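Local atomic coordinates of alpha-L-arabinosidase (Xanthomonas axonopodis pv. citri, PDB entry 6D25), a protein that probably removes alpha-L-arabinofuranosyl side groups from arabinoxylans, including those on internally di-substituted xylose units, as a trimeric GH51 glycoside hydrolase. Residues G33-D38 with V441-T446. Residues are numbered along the deposited sequence; the frame is centred on the assembly and turned at random.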
loop_
_atom_site.group_PDB
_atom_site.type_symbol
_atom_site.label_atom_id
_atom_site.label_comp_id
_atom_site.label_asym_id
_atom_site.label_seq_id
_atom_site.Cartn_x
_atom_site.Cartn_y
_atom_site.Cartn_z
ATOM N N GLY A 33 -53.108 -16.263 -4.290
ATOM C CA GLY A 33 -51.969 -16.288 -3.380
ATOM C C GLY A 33 -52.362 -16.745 -1.982
ATOM O O GLY A 33 -53.545 -16.879 -1.666
ATOM N N THR A 34 -51.325 -16.948 -1.169
ATOM C CA THR A 34 -51.482 -17.365 0.206
ATOM C C THR A 34 -50.556 -16.526 1.090
ATOM O O THR A 34 -49.362 -16.397 0.781
ATOM C CB THR A 34 -51.175 -18.862 0.358
ATOM O OG1 THR A 34 -52.064 -19.566 -0.505
ATOM C CG2 THR A 34 -51.415 -19.376 1.758
ATOM N N LEU A 35 -51.120 -15.973 2.156
ATOM C CA LEU A 35 -50.378 -15.177 3.134
ATOM C C LEU A 35 -50.376 -15.938 4.462
ATOM O O LEU A 35 -51.457 -16.281 5.006
ATOM C CB LEU A 35 -51.061 -13.823 3.315
ATOM C CG LEU A 35 -50.460 -12.924 4.408
ATOM C CD1 LEU A 35 -49.004 -12.632 4.135
ATOM C CD2 LEU A 35 -51.270 -11.649 4.599
ATOM N N ARG A 36 -49.187 -16.214 4.969
ATOM C CA ARG A 36 -49.033 -17.002 6.201
ATOM C C ARG A 36 -48.676 -16.061 7.364
ATOM O O ARG A 36 -47.552 -15.956 7.749
ATOM C CB ARG A 36 -47.979 -18.095 6.000
ATOM C CG ARG A 36 -48.277 -19.086 4.879
ATOM C CD ARG A 36 -49.626 -19.757 4.988
ATOM N NE ARG A 36 -49.787 -20.484 6.208
ATOM C CZ ARG A 36 -49.654 -21.794 6.340
ATOM N NH1 ARG A 36 -49.193 -22.516 5.310
ATOM N NH2 ARG A 36 -49.946 -22.361 7.509
ATOM N N VAL A 37 -49.688 -15.439 7.948
ATOM C CA VAL A 37 -49.501 -14.613 9.139
ATOM C C VAL A 37 -49.064 -15.520 10.306
ATOM O O VAL A 37 -48.375 -15.082 11.174
ATOM C CB VAL A 37 -50.766 -13.812 9.489
ATOM C CG1 VAL A 37 -50.584 -12.959 10.743
ATOM C CG2 VAL A 37 -51.229 -12.964 8.311
ATOM N N ASP A 38 -49.439 -16.796 10.245
ATOM C CA ASP A 38 -49.097 -17.796 11.242
ATOM C C ASP A 38 -47.661 -18.307 11.081
ATOM O O ASP A 38 -47.246 -19.136 11.874
ATOM C CB ASP A 38 -50.066 -18.989 11.159
ATOM C CG ASP A 38 -50.178 -19.647 9.779
ATOM O OD1 ASP A 38 -49.819 -19.037 8.754
ATOM O OD2 ASP A 38 -50.687 -20.755 9.724
ATOM N N VAL A 441 -50.873 -6.145 10.004
ATOM C CA VAL A 441 -50.318 -6.813 8.840
ATOM C C VAL A 441 -50.463 -5.884 7.623
ATOM O O VAL A 441 -51.529 -5.291 7.422
ATOM C CB VAL A 441 -50.983 -8.172 8.584
ATOM C CG1 VAL A 441 -50.615 -8.759 7.234
ATOM C CG2 VAL A 441 -50.677 -9.126 9.720
ATOM N N TYR A 442 -49.390 -5.775 6.839
ATOM C CA TYR A 442 -49.369 -4.998 5.616
ATOM C C TYR A 442 -49.000 -5.898 4.435
ATOM O O TYR A 442 -48.156 -6.800 4.572
ATOM C CB TYR A 442 -48.362 -3.856 5.694
ATOM C CG TYR A 442 -48.717 -2.758 6.667
ATOM C CD1 TYR A 442 -48.530 -2.937 8.038
ATOM C CD2 TYR A 442 -49.258 -1.571 6.240
ATOM C CE1 TYR A 442 -48.847 -1.929 8.942
ATOM C CE2 TYR A 442 -49.598 -0.566 7.122
ATOM C CZ TYR A 442 -49.399 -0.743 8.477
ATOM O OH TYR A 442 -49.737 0.252 9.353
ATOM N N ILE A 443 -49.670 -5.657 3.293
ATOM C CA ILE A 443 -49.433 -6.415 2.065
ATOM C C ILE A 443 -49.178 -5.418 0.944
ATOM O O ILE A 443 -50.035 -4.549 0.718
ATOM C CB ILE A 443 -50.619 -7.297 1.648
ATOM C CG1 ILE A 443 -51.134 -8.182 2.779
ATOM C CG2 ILE A 443 -50.251 -8.062 0.364
ATOM C CD1 ILE A 443 -52.487 -8.801 2.461
ATOM N N ALA A 444 -48.006 -5.551 0.297
ATOM C CA ALA A 444 -47.654 -4.761 -0.864
ATOM C C ALA A 444 -47.901 -5.607 -2.113
ATOM O O ALA A 444 -47.499 -6.779 -2.142
ATOM C CB ALA A 444 -46.225 -4.333 -0.769
ATOM N N LEU A 445 -48.542 -5.011 -3.124
ATOM C CA LEU A 445 -48.703 -5.666 -4.416
ATOM C C LEU A 445 -48.365 -4.655 -5.527
ATOM O O LEU A 445 -48.791 -3.476 -5.454
ATOM C CB LEU A 445 -50.154 -6.134 -4.582
ATOM C CG LEU A 445 -50.631 -7.228 -3.624
ATOM C CD1 LEU A 445 -52.139 -7.382 -3.738
ATOM C CD2 LEU A 445 -49.936 -8.573 -3.898
ATOM N N THR A 446 -47.689 -5.135 -6.549
ATOM C CA THR A 446 -47.335 -4.380 -7.714
ATOM C C THR A 446 -47.832 -5.116 -8.961
ATOM O O THR A 446 -47.558 -6.318 -9.125
ATOM C CB THR A 446 -45.815 -4.217 -7.813
ATOM O OG1 THR A 446 -45.383 -3.456 -6.682
ATOM C CG2 THR A 446 -45.394 -3.510 -9.075
#
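Leu-35 carries CG anti to its main-chain nitrogen (chi1 175°) and Ile-443 swings CG1 round beside its own nitrogen (chi1 -51°), and these settings aim the two side chains at each other in the core of the beta-sandwich that accompanies the catalytic barrel in GH51 enzymes. The pair is a worked example of how strands distant in sequence join across a sandwich by side chains alone: no hydrogen bond links 33-38 to 441-446, and the CA atoms of Leu-35 and Ile-443 stand 8.9 Å apart. Leu-35 and Ile-443 meet tip to tip, with Leu-35 CD2 3.8 Å from Ile-443 CD1. Leu-35 CD2 also lies 4.0 Å from Val-441 CG1, so one leucine branch touches two residues of 441-446, Val-441 and Ile-443. Leu-410 and Leu-412 of strand 407-421 extend this apolar layer, each touching side chains from both segments. The charged pair Arg-36 and Asp-38 takes no part in this layer: where the strand ends, Arg-36 grips Asp-38 of the following loop side-on through NE and NH2, and the NH2 bond to OD2 is nearly straight at 175°. Between these two partners in sequence comes Val-37, whose CB points toward 441-446. There the two valines meet obliquely, Val-441 CG2 resting against both methyls of Val-37, 4.0 Å from CG1 and 4.1 Å from CG2.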